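Local structure of maquette-3 (Escherichia coli, 6Z0C) at residues A[40-45]-A[59-64]; A[134-139]-A[163-168]; A[90-95]-A[108-113]. The protein has no known natural activity, being an artificial four-helix bundle designed to carry networks of charged residues buried in its hydrophobic core. All coordinates share one frame; numbering follows the deposited sequence.

Interaction 1: A[40-45]-A[59-64]; sequences KQLREA and QKQLEL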
loop_
_atom_site.group_PDB
_atom_site.type_symbol
_atom_site.label_atom_id
_atom_site.label_comp_id
_atom_site.label_asym_id
_atom_site.label_seq_id
_atom_site.Cartn_x
_atom_site.Cartn_y
_atom_site.Cartn_z
ATOM N N LYS A 40 3.946 -2.067 22.432
ATOM C CA LYS A 40 4.451 -1.741 23.794
ATOM C C LYS A 40 3.265 -1.636 24.762
ATOM O O LYS A 40 3.397 -2.132 25.892
ATOM C CB LYS A 40 5.303 -0.471 23.758
ATOM C CG LYS A 40 6.580 -0.598 22.938
ATOM C CD LYS A 40 7.375 0.684 22.844
ATOM C CE LYS A 40 7.901 1.147 24.183
ATOM N NZ LYS A 40 8.909 2.223 24.030
ATOM N N GLN A 41 2.150 -1.043 24.318
ATOM C CA GLN A 41 0.891 -0.912 25.108
ATOM C C GLN A 41 0.302 -2.300 25.389
ATOM O O GLN A 41 -0.153 -2.535 26.528
ATOM C CB GLN A 41 -0.142 -0.061 24.367
ATOM C CG GLN A 41 0.129 1.434 24.414
ATOM C CD GLN A 41 -0.959 2.201 23.707
ATOM O OE1 GLN A 41 -0.744 2.790 22.652
ATOM N NE2 GLN A 41 -2.156 2.176 24.272
ATOM N N LEU A 42 0.279 -3.176 24.381
ATOM C CA LEU A 42 -0.213 -4.575 24.515
ATOM C C LEU A 42 0.646 -5.320 25.538
ATOM O O LEU A 42 0.075 -6.005 26.398
ATOM C CB LEU A 42 -0.153 -5.285 23.160
ATOM C CG LEU A 42 -1.408 -5.195 22.301
ATOM C CD1 LEU A 42 -1.133 -5.745 20.906
ATOM C CD2 LEU A 42 -2.567 -5.938 22.951
ATOM N N ARG A 43 1.973 -5.217 25.420
ATOM C CA ARG A 43 2.922 -5.904 26.333
ATOM C C ARG A 43 2.683 -5.415 27.768
ATOM O O ARG A 43 2.587 -6.263 28.669
ATOM C CB ARG A 43 4.371 -5.678 25.888
ATOM C CG ARG A 43 5.405 -6.376 26.761
ATOM C CD ARG A 43 5.197 -7.877 26.820
ATOM N NE ARG A 43 6.114 -8.540 27.736
ATOM C CZ ARG A 43 7.260 -9.125 27.399
ATOM N NH1 ARG A 43 7.672 -9.136 26.141
ATOM N NH2 ARG A 43 7.996 -9.695 28.337
ATOM N N GLU A 44 2.576 -4.099 27.969
ATOM C CA GLU A 44 2.335 -3.486 29.304
ATOM C C GLU A 44 1.000 -3.993 29.862
ATOM O O GLU A 44 0.987 -4.445 31.021
ATOM C CB GLU A 44 2.361 -1.960 29.219
ATOM C CG GLU A 44 2.060 -1.283 30.546
ATOM C CD GLU A 44 2.589 0.134 30.701
ATOM O OE1 GLU A 44 3.216 0.645 29.753
ATOM O OE2 GLU A 44 2.378 0.721 31.778
ATOM N N ALA A 45 -0.076 -3.929 29.071
ATOM C CA ALA A 45 -1.431 -4.391 29.468
ATOM C C ALA A 45 -1.379 -5.882 29.832
ATOM O O ALA A 45 -1.977 -6.262 30.848
ATOM C CB ALA A 45 -2.425 -4.120 28.366
ATOM N N GLN A 59 -1.928 -11.632 25.185
ATOM C CA GLN A 59 -0.670 -12.358 24.851
ATOM C C GLN A 59 -0.758 -12.939 23.433
ATOM O O GLN A 59 0.229 -12.819 22.690
ATOM C CB GLN A 59 -0.353 -13.446 25.880
ATOM C CG GLN A 59 0.672 -12.998 26.912
ATOM C CD GLN A 59 0.881 -13.983 28.034
ATOM O OE1 GLN A 59 0.215 -15.011 28.123
ATOM N NE2 GLN A 59 1.819 -13.666 28.914
ATOM N N LYS A 60 -1.881 -13.545 23.050
ATOM C CA LYS A 60 -1.967 -14.207 21.718
ATOM C C LYS A 60 -2.003 -13.117 20.634
ATOM O O LYS A 60 -1.405 -13.345 19.568
ATOM C CB LYS A 60 -3.083 -15.259 21.673
ATOM C CG LYS A 60 -4.520 -14.765 21.631
ATOM C CD LYS A 60 -5.508 -15.892 21.348
ATOM C CE LYS A 60 -6.764 -15.842 22.194
ATOM N NZ LYS A 60 -7.651 -14.721 21.805
ATOM N N GLN A 61 -2.580 -11.940 20.912
ATOM C CA GLN A 61 -2.588 -10.802 19.950
ATOM C C GLN A 61 -1.170 -10.234 19.798
ATOM O O GLN A 61 -0.822 -9.803 18.683
ATOM C CB GLN A 61 -3.564 -9.708 20.380
ATOM C CG GLN A 61 -3.548 -8.485 19.470
ATOM C CD GLN A 61 -3.898 -8.797 18.034
ATOM O OE1 GLN A 61 -4.517 -9.816 17.727
ATOM N NE2 GLN A 61 -3.498 -7.911 17.137
ATOM N N LEU A 62 -0.389 -10.222 20.880
ATOM C CA LEU A 62 1.014 -9.728 20.889
ATOM C C LEU A 62 1.834 -10.488 19.834
ATOM O O LEU A 62 2.577 -9.828 19.074
ATOM C CB LEU A 62 1.579 -9.906 22.302
ATOM C CG LEU A 62 2.888 -9.186 22.617
ATOM C CD1 LEU A 62 2.838 -7.715 22.226
ATOM C CD2 LEU A 62 3.215 -9.329 24.092
ATOM N N GLU A 63 1.682 -11.816 19.760
ATOM C CA GLU A 63 2.381 -12.682 18.763
ATOM C C GLU A 63 2.004 -12.260 17.336
ATOM O O GLU A 63 2.913 -12.146 16.492
ATOM C CB GLU A 63 2.021 -14.157 18.950
ATOM C CG GLU A 63 2.306 -14.691 20.340
ATOM C CD GLU A 63 2.318 -16.208 20.437
ATOM O OE1 GLU A 63 2.861 -16.727 21.431
ATOM O OE2 GLU A 63 1.785 -16.868 19.519
ATOM N N LEU A 64 0.711 -12.063 17.069
ATOM C CA LEU A 64 0.186 -11.670 15.730
ATOM C C LEU A 64 0.748 -10.290 15.363
ATOM O O LEU A 64 1.097 -10.086 14.195
ATOM C CB LEU A 64 -1.349 -11.682 15.761
ATOM C CG LEU A 64 -2.068 -10.957 14.620
ATOM C CD1 LEU A 64 -1.602 -11.444 13.253
ATOM C CD2 LEU A 64 -3.580 -11.127 14.741
#

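Interaction 2: A[134-139]-A[163-168]; sequences EDEEKF and LQVIKQ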
loop_
_atom_site.group_PDB
_atom_site.type_symbol
_atom_site.label_atom_id
_atom_site.label_comp_id
_atom_site.label_asym_id
_atom_site.label_seq_id
_atom_site.Cartn_x
_atom_site.Cartn_y
_atom_site.Cartn_z
ATOM N N GLU A 134 -8.662 -6.697 8.142
ATOM C CA GLU A 134 -9.618 -7.718 8.652
ATOM C C GLU A 134 -9.173 -8.184 10.042
ATOM O O GLU A 134 -10.026 -8.244 10.941
ATOM C CB GLU A 134 -9.723 -8.907 7.699
ATOM C CG GLU A 134 -10.605 -8.628 6.501
ATOM C CD GLU A 134 -10.766 -9.815 5.571
ATOM O OE1 GLU A 134 -11.153 -10.897 6.063
ATOM O OE2 GLU A 134 -10.488 -9.660 4.367
ATOM N N ASP A 135 -7.885 -8.499 10.205
ATOM C CA ASP A 135 -7.302 -8.993 11.481
ATOM C C ASP A 135 -7.424 -7.908 12.566
ATOM O O ASP A 135 -7.700 -8.271 13.732
ATOM C CB ASP A 135 -5.859 -9.466 11.275
ATOM C CG ASP A 135 -5.747 -10.752 10.471
ATOM O OD1 ASP A 135 -6.770 -11.449 10.314
ATOM O OD2 ASP A 135 -4.639 -11.050 10.006
ATOM N N GLU A 136 -7.245 -6.631 12.209
ATOM C CA GLU A 136 -7.389 -5.494 13.159
ATOM C C GLU A 136 -8.850 -5.414 13.618
ATOM O O GLU A 136 -9.078 -5.291 14.830
ATOM C CB GLU A 136 -6.947 -4.166 12.540
ATOM C CG GLU A 136 -5.477 -4.120 12.168
ATOM C CD GLU A 136 -4.484 -3.971 13.310
ATOM O OE1 GLU A 136 -3.343 -3.561 13.031
ATOM O OE2 GLU A 136 -4.839 -4.278 14.467
ATOM N N GLU A 137 -9.798 -5.498 12.680
ATOM C CA GLU A 137 -11.258 -5.456 12.967
ATOM C C GLU A 137 -11.642 -6.613 13.898
ATOM O O GLU A 137 -12.463 -6.384 14.807
ATOM C CB GLU A 137 -12.067 -5.521 11.673
ATOM C CG GLU A 137 -11.987 -4.246 10.866
ATOM C CD GLU A 137 -12.763 -4.274 9.564
ATOM O OE1 GLU A 137 -13.344 -3.236 9.217
ATOM O OE2 GLU A 137 -12.775 -5.327 8.900
ATOM N N LYS A 138 -11.087 -7.807 13.671
ATOM C CA LYS A 138 -11.366 -9.009 14.500
ATOM C C LYS A 138 -10.846 -8.783 15.921
ATOM O O LYS A 138 -11.564 -9.122 16.877
ATOM C CB LYS A 138 -10.718 -10.261 13.909
ATOM C CG LYS A 138 -11.413 -10.826 12.683
ATOM C CD LYS A 138 -10.748 -12.075 12.164
ATOM C CE LYS A 138 -11.421 -12.624 10.927
ATOM N NZ LYS A 138 -10.533 -13.566 10.208
ATOM N N PHE A 139 -9.639 -8.235 16.065
ATOM C CA PHE A 139 -9.050 -8.023 17.407
ATOM C C PHE A 139 -9.901 -7.010 18.181
ATOM O O PHE A 139 -10.124 -7.225 19.383
ATOM C CB PHE A 139 -7.586 -7.584 17.366
ATOM C CG PHE A 139 -7.066 -7.389 18.764
ATOM C CD1 PHE A 139 -6.997 -8.466 19.635
ATOM C CD2 PHE A 139 -6.763 -6.128 19.248
ATOM C CE1 PHE A 139 -6.575 -8.294 20.944
ATOM C CE2 PHE A 139 -6.335 -5.959 20.556
ATOM C CZ PHE A 139 -6.247 -7.040 21.402
ATOM N N LEU A 163 -8.447 1.757 16.887
ATOM C CA LEU A 163 -9.434 2.476 16.039
ATOM C C LEU A 163 -8.712 3.469 15.112
ATOM O O LEU A 163 -9.128 3.585 13.938
ATOM C CB LEU A 163 -10.469 3.161 16.936
ATOM C CG LEU A 163 -11.439 2.213 17.642
ATOM C CD1 LEU A 163 -12.259 2.950 18.686
ATOM C CD2 LEU A 163 -12.355 1.520 16.643
ATOM N N GLN A 164 -7.657 4.135 15.595
ATOM C CA GLN A 164 -6.836 5.075 14.779
ATOM C C GLN A 164 -6.047 4.282 13.730
ATOM O O GLN A 164 -5.968 4.758 12.579
ATOM C CB GLN A 164 -5.901 5.914 15.658
ATOM C CG GLN A 164 -4.861 6.703 14.872
ATOM C CD GLN A 164 -5.466 7.671 13.883
ATOM O OE1 GLN A 164 -6.565 8.185 14.077
ATOM N NE2 GLN A 164 -4.740 7.938 12.810
ATOM N N VAL A 165 -5.477 3.135 14.110
ATOM C CA VAL A 165 -4.726 2.229 13.187
ATOM C C VAL A 165 -5.636 1.859 12.012
ATOM O O VAL A 165 -5.172 1.915 10.859
ATOM C CB VAL A 165 -4.205 0.966 13.902
ATOM C CG1 VAL A 165 -3.894 -0.159 12.924
ATOM C CG2 VAL A 165 -2.984 1.273 14.749
ATOM N N ILE A 166 -6.885 1.486 12.294
ATOM C CA ILE A 166 -7.841 1.015 11.250
ATOM C C ILE A 166 -8.134 2.167 10.281
ATOM O O ILE A 166 -8.151 1.902 9.069
ATOM C CB ILE A 166 -9.106 0.404 11.884
ATOM C CG1 ILE A 166 -8.832 -1.044 12.295
ATOM C CG2 ILE A 166 -10.300 0.511 10.949
ATOM C CD1 ILE A 166 -9.879 -1.635 13.192
ATOM N N LYS A 167 -8.325 3.392 10.782
ATOM C CA LYS A 167 -8.549 4.597 9.933
ATOM C C LYS A 167 -7.401 4.732 8.928
ATOM O O LYS A 167 -7.686 4.977 7.737
ATOM C CB LYS A 167 -8.633 5.883 10.761
ATOM C CG LYS A 167 -9.961 6.136 11.456
ATOM C CD LYS A 167 -10.032 7.505 12.106
ATOM C CE LYS A 167 -11.349 7.780 12.801
ATOM N NZ LYS A 167 -11.437 7.073 14.096
ATOM N N GLN A 168 -6.157 4.590 9.396
ATOM C CA GLN A 168 -4.930 4.739 8.567
ATOM C C GLN A 168 -4.830 3.591 7.551
ATOM O O GLN A 168 -4.401 3.858 6.415
ATOM C CB GLN A 168 -3.692 4.805 9.459
ATOM C CG GLN A 168 -3.639 6.069 10.305
ATOM C CD GLN A 168 -2.416 6.132 11.188
ATOM O OE1 GLN A 168 -2.490 6.509 12.353
ATOM N NE2 GLN A 168 -1.273 5.753 10.643
#

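Interaction 3: A[90-95]-A[108-113]; sequences QQTGQE and RQKFQQ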
loop_
_atom_site.group_PDB
_atom_site.type_symbol
_atom_site.label_atom_id
_atom_site.label_comp_id
_atom_site.label_asym_id
_atom_site.label_seq_id
_atom_site.Cartn_x
_atom_site.Cartn_y
_atom_site.Cartn_z
ATOM N N GLN A 90 8.540 5.097 -17.400
ATOM C CA GLN A 90 8.763 6.486 -17.884
ATOM C C GLN A 90 9.734 6.437 -19.071
ATOM O O GLN A 90 9.439 7.063 -20.108
ATOM C CB GLN A 90 9.274 7.383 -16.754
ATOM C CG GLN A 90 9.287 8.862 -17.111
ATOM C CD GLN A 90 10.430 9.232 -18.023
ATOM O OE1 GLN A 90 11.527 8.681 -17.933
ATOM N NE2 GLN A 90 10.176 10.168 -18.923
ATOM N N GLN A 91 10.839 5.702 -18.926
ATOM C CA GLN A 91 11.916 5.605 -19.949
ATOM C C GLN A 91 11.349 4.971 -21.224
ATOM O O GLN A 91 11.754 5.391 -22.317
ATOM C CB GLN A 91 13.107 4.810 -19.406
ATOM C CG GLN A 91 13.924 5.576 -18.373
ATOM C CD GLN A 91 15.047 4.747 -17.797
ATOM O OE1 GLN A 91 14.948 3.527 -17.667
ATOM N NE2 GLN A 91 16.136 5.413 -17.444
ATOM N N THR A 92 10.428 4.013 -21.091
ATOM C CA THR A 92 9.795 3.309 -22.237
ATOM C C THR A 92 8.837 4.269 -22.953
ATOM O O THR A 92 8.841 4.279 -24.200
ATOM C CB THR A 92 9.134 2.007 -21.774
ATOM O OG1 THR A 92 10.154 1.250 -21.123
ATOM C CG2 THR A 92 8.542 1.205 -22.910
ATOM N N GLY A 93 8.056 5.051 -22.201
ATOM C CA GLY A 93 7.221 6.134 -22.758
ATOM C C GLY A 93 8.065 7.097 -23.578
ATOM O O GLY A 93 7.678 7.419 -24.717
ATOM N N GLN A 94 9.196 7.525 -23.019
ATOM C CA GLN A 94 10.136 8.477 -23.666
ATOM C C GLN A 94 10.629 7.891 -24.994
ATOM O O GLN A 94 10.692 8.650 -25.973
ATOM C CB GLN A 94 11.284 8.799 -22.712
ATOM C CG GLN A 94 12.244 9.852 -23.242
ATOM C CD GLN A 94 13.110 10.381 -22.126
ATOM O OE1 GLN A 94 12.639 11.052 -21.210
ATOM N NE2 GLN A 94 14.385 10.057 -22.188
ATOM N N GLU A 95 10.957 6.594 -25.024
ATOM C CA GLU A 95 11.384 5.883 -26.260
ATOM C C GLU A 95 10.301 6.056 -27.327
ATOM O O GLU A 95 10.654 6.334 -28.487
ATOM C CB GLU A 95 11.637 4.396 -26.004
ATOM C CG GLU A 95 12.941 4.111 -25.293
ATOM C CD GLU A 95 14.177 4.545 -26.060
ATOM O OE1 GLU A 95 14.566 3.834 -27.005
ATOM O OE2 GLU A 95 14.729 5.612 -25.731
ATOM N N ARG A 108 6.025 -1.288 -27.229
ATOM C CA ARG A 108 4.689 -1.623 -26.671
ATOM C C ARG A 108 4.835 -2.806 -25.708
ATOM O O ARG A 108 4.309 -2.714 -24.596
ATOM C CB ARG A 108 3.687 -1.953 -27.779
ATOM C CG ARG A 108 2.363 -2.504 -27.262
ATOM C CD ARG A 108 1.383 -2.871 -28.361
ATOM N NE ARG A 108 1.932 -3.818 -29.324
ATOM C CZ ARG A 108 2.155 -5.113 -29.095
ATOM N NH1 ARG A 108 1.886 -5.653 -27.917
ATOM N NH2 ARG A 108 2.652 -5.869 -30.059
ATOM N N GLN A 109 5.517 -3.876 -26.127
ATOM C CA GLN A 109 5.652 -5.127 -25.328
ATOM C C GLN A 109 6.318 -4.789 -23.989
ATOM O O GLN A 109 5.773 -5.191 -22.939
ATOM C CB GLN A 109 6.419 -6.200 -26.104
ATOM C CG GLN A 109 5.568 -6.900 -27.156
ATOM C CD GLN A 109 6.372 -7.810 -28.051
ATOM O OE1 GLN A 109 7.566 -8.013 -27.855
ATOM N NE2 GLN A 109 5.716 -8.371 -29.051
ATOM N N LYS A 110 7.434 -4.053 -24.022
ATOM C CA LYS A 110 8.198 -3.658 -22.808
ATOM C C LYS A 110 7.301 -2.807 -21.901
ATOM O O LYS A 110 7.262 -3.074 -20.683
ATOM C CB LYS A 110 9.477 -2.908 -23.193
ATOM C CG LYS A 110 10.384 -2.541 -22.027
ATOM C CD LYS A 110 10.742 -3.713 -21.141
ATOM C CE LYS A 110 11.839 -3.393 -20.146
ATOM N NZ LYS A 110 11.942 -4.438 -19.102
ATOM N N PHE A 111 6.596 -1.830 -22.479
ATOM C CA PHE A 111 5.681 -0.908 -21.753
ATOM C C PHE A 111 4.593 -1.713 -21.030
ATOM O O PHE A 111 4.331 -1.453 -19.843
ATOM C CB PHE A 111 5.068 0.106 -22.719
ATOM C CG PHE A 111 4.273 1.205 -22.063
ATOM C CD1 PHE A 111 3.029 0.949 -21.503
ATOM C CD2 PHE A 111 4.758 2.502 -22.027
ATOM C CE1 PHE A 111 2.296 1.966 -20.914
ATOM C CE2 PHE A 111 4.023 3.517 -21.434
ATOM C CZ PHE A 111 2.790 3.248 -20.887
ATOM N N GLN A 112 3.967 -2.658 -21.732
ATOM C CA GLN A 112 2.827 -3.452 -21.205
ATOM C C GLN A 112 3.332 -4.432 -20.139
ATOM O O GLN A 112 2.631 -4.601 -19.123
ATOM C CB GLN A 112 2.096 -4.134 -22.360
ATOM C CG GLN A 112 1.332 -3.145 -23.223
ATOM C CD GLN A 112 0.523 -3.831 -24.294
ATOM O OE1 GLN A 112 1.018 -4.690 -25.020
ATOM N NE2 GLN A 112 -0.736 -3.443 -24.401
ATOM N N GLN A 113 4.510 -5.026 -20.344
ATOM C CA GLN A 113 5.171 -5.923 -19.356
ATOM C C GLN A 113 5.428 -5.153 -18.054
ATOM O O GLN A 113 5.144 -5.704 -16.977
ATOM C CB GLN A 113 6.476 -6.488 -19.920
ATOM C CG GLN A 113 6.272 -7.600 -20.940
ATOM C CD GLN A 113 7.513 -7.842 -21.765
ATOM O OE1 GLN A 113 8.629 -7.535 -21.348
ATOM N NE2 GLN A 113 7.326 -8.400 -22.952
#

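Interaction 1: A[40-45]-A[59-64]
Leu62 turns CG anti to its backbone N (chi1 -167°), which carries its two methyls forward to Leu42 and Arg43 on the facing helix; Arg43 has the same first torsion (chi1 -179°) and then bends at chi2, laying its CD against one of those methyls. The setting is a helical hairpin of a designed four-helix bundle: 40-45 belongs to helix 4-48 and 59-64 to helix 52-99, the next helix in the chain. The two short axes approach to 9.5 Å, and their directions differ by 156°, so the pair is antiparallel. Leu42 and Leu62 mark the register, their CA atoms lying 6.4 Å apart.

The forked end of Leu62 divides its work. Its CD1 meets the root of Leu42, 4.0 Å from CB, and also comes near the backbone N of Arg43. Its CD2 packs on the aliphatic part of Arg43, 3.7 Å from CD, with the two side chains crossing at a slant. Arg43 thus contributes its CD methylene to the interface, while its NE forms a salt bridge with Glu47 on its own helix; the hydrocarbon part packs across the interface and the charged end pairs along the helix.

On the other flank, Leu42 reaches past Leu62 to Gln61, and its side chain also touches Leu158 of helix 152-194 and Phe139 of helix 105-144, which places this leucine in the core. Gln61 is a buried amide whose NE2 is hydrogen-bonded to Glu65 OE1, one turn further along the same helix. What it offers to the leucine is hydrocarbon: Leu42 CD1 lies 3.9 Å from Gln61 CG.

Interaction 2: A[134-139]-A[163-168]
Val165, the first residue of 163-168 to touch 134-139, meets the carboxylate of Glu136 through one methyl. CG1 stands anti to the backbone N (chi1 160°) and comes 3.4 Å from Glu136 OE1 and 3.9 Å from its CD, the two side chains crossing at about a right angle. The contact is van der Waals; the charge of OE1 is met by Lys35 of helix 4-48 and that of OE2 by Lys162, both in salt bridges. A buried carboxylate gripped by two lysines would be expected to stay ionised, and the bend of Glu136 at chi2 (-75°) folds that carboxylate to one side, where OE1 meets the valine methyl.

Next in sequence, Ile166 packs nearer the backbone of the same glutamate. Its CG1 lies 3.7 Å from Glu136 CB, and CD1 continues to Glu137, 3.9 Å from the backbone N and 4.1 Å from CG. Glu137 itself extends beyond CG, and its OE1 forms a salt bridge with Arg170, further along the helix of Ile166.

The short axes run antiparallel at 158° and 10.1 Å, with Glu136 and Ile166 as the closest CA pair. Acidic and basic groups from three helices, Glu136, Lys35 and Lys162, thus meet beside aliphatic packing, with Glu136 buried, consistent with the buried charged networks designed into this four-helix bundle.

Interaction 3: A[90-95]-A[108-113]
Thr92 packs between helices 52-99 and 105-144, against the backbone of Phe111, and its side chain can be followed outward from CB. At CB the path forks. The hydroxyl branch, OG1, is anti to the carbonyl carbon (chi1 -56°), from where it reaches back to Glu88 O, one turn earlier on its own helix, in a hydrogen bond. Across the interface OG1 meets hydrocarbon, lying 3.9 Å from Lys110 CG; the bend at chi2 then carries the rest of the lysine chain off from the threonine. The methyl branch, CG2, makes the closer contacts: it is 3.6 Å from both the backbone N and CB of Phe111, and 4.1 Å from CD2 at the edge of the ring.

This close fit belongs to an antiparallel helix pair within the four-helix bundle. The short axes approach to 9.4 Å at 156°, and the CA atoms of Thr92 and Phe111 are 5.9 Å apart.

Gly93, next along the helix, brings bare backbone to the same ring edge, its N 4.2 Å from Phe111 CD2. Phe111 holds CG anti to its own N (chi1 -172°), sending the ring into the core, where it packs on Phe10 of helix 4-48 and forms an edge-to-face pair with Trp194 of helix 152-194. Arg108 also touches that tryptophan, and its NH1 donates to Gln112 OE1, which lies in the guanidinium plane at a distance of 3.2 Å.

Overall arrangement
Interactions 1 and 2 are neighbours toward one end of the elongated bundle, with centres 15 Å apart. They touch directly: Phe139 CE1 packs 3.4 Å from Gln61 CG, and its CZ lies 4.1 Å from Leu42 CD2, so one aromatic ring joins the two helix pairs across the core. Interaction 3 lies on the opposite side of the chain's centre, its centre 47 Å from that of interaction 1 and 39 Å from that of interaction 2; it shares helix 52-99 with interaction 1 and helix 105-144 with interaction 2. Gly101 and Gly103, in the connection between those two helices and so between segments 90-95 and 108-113 in sequence, bind potassium together with the C-terminal Gln200.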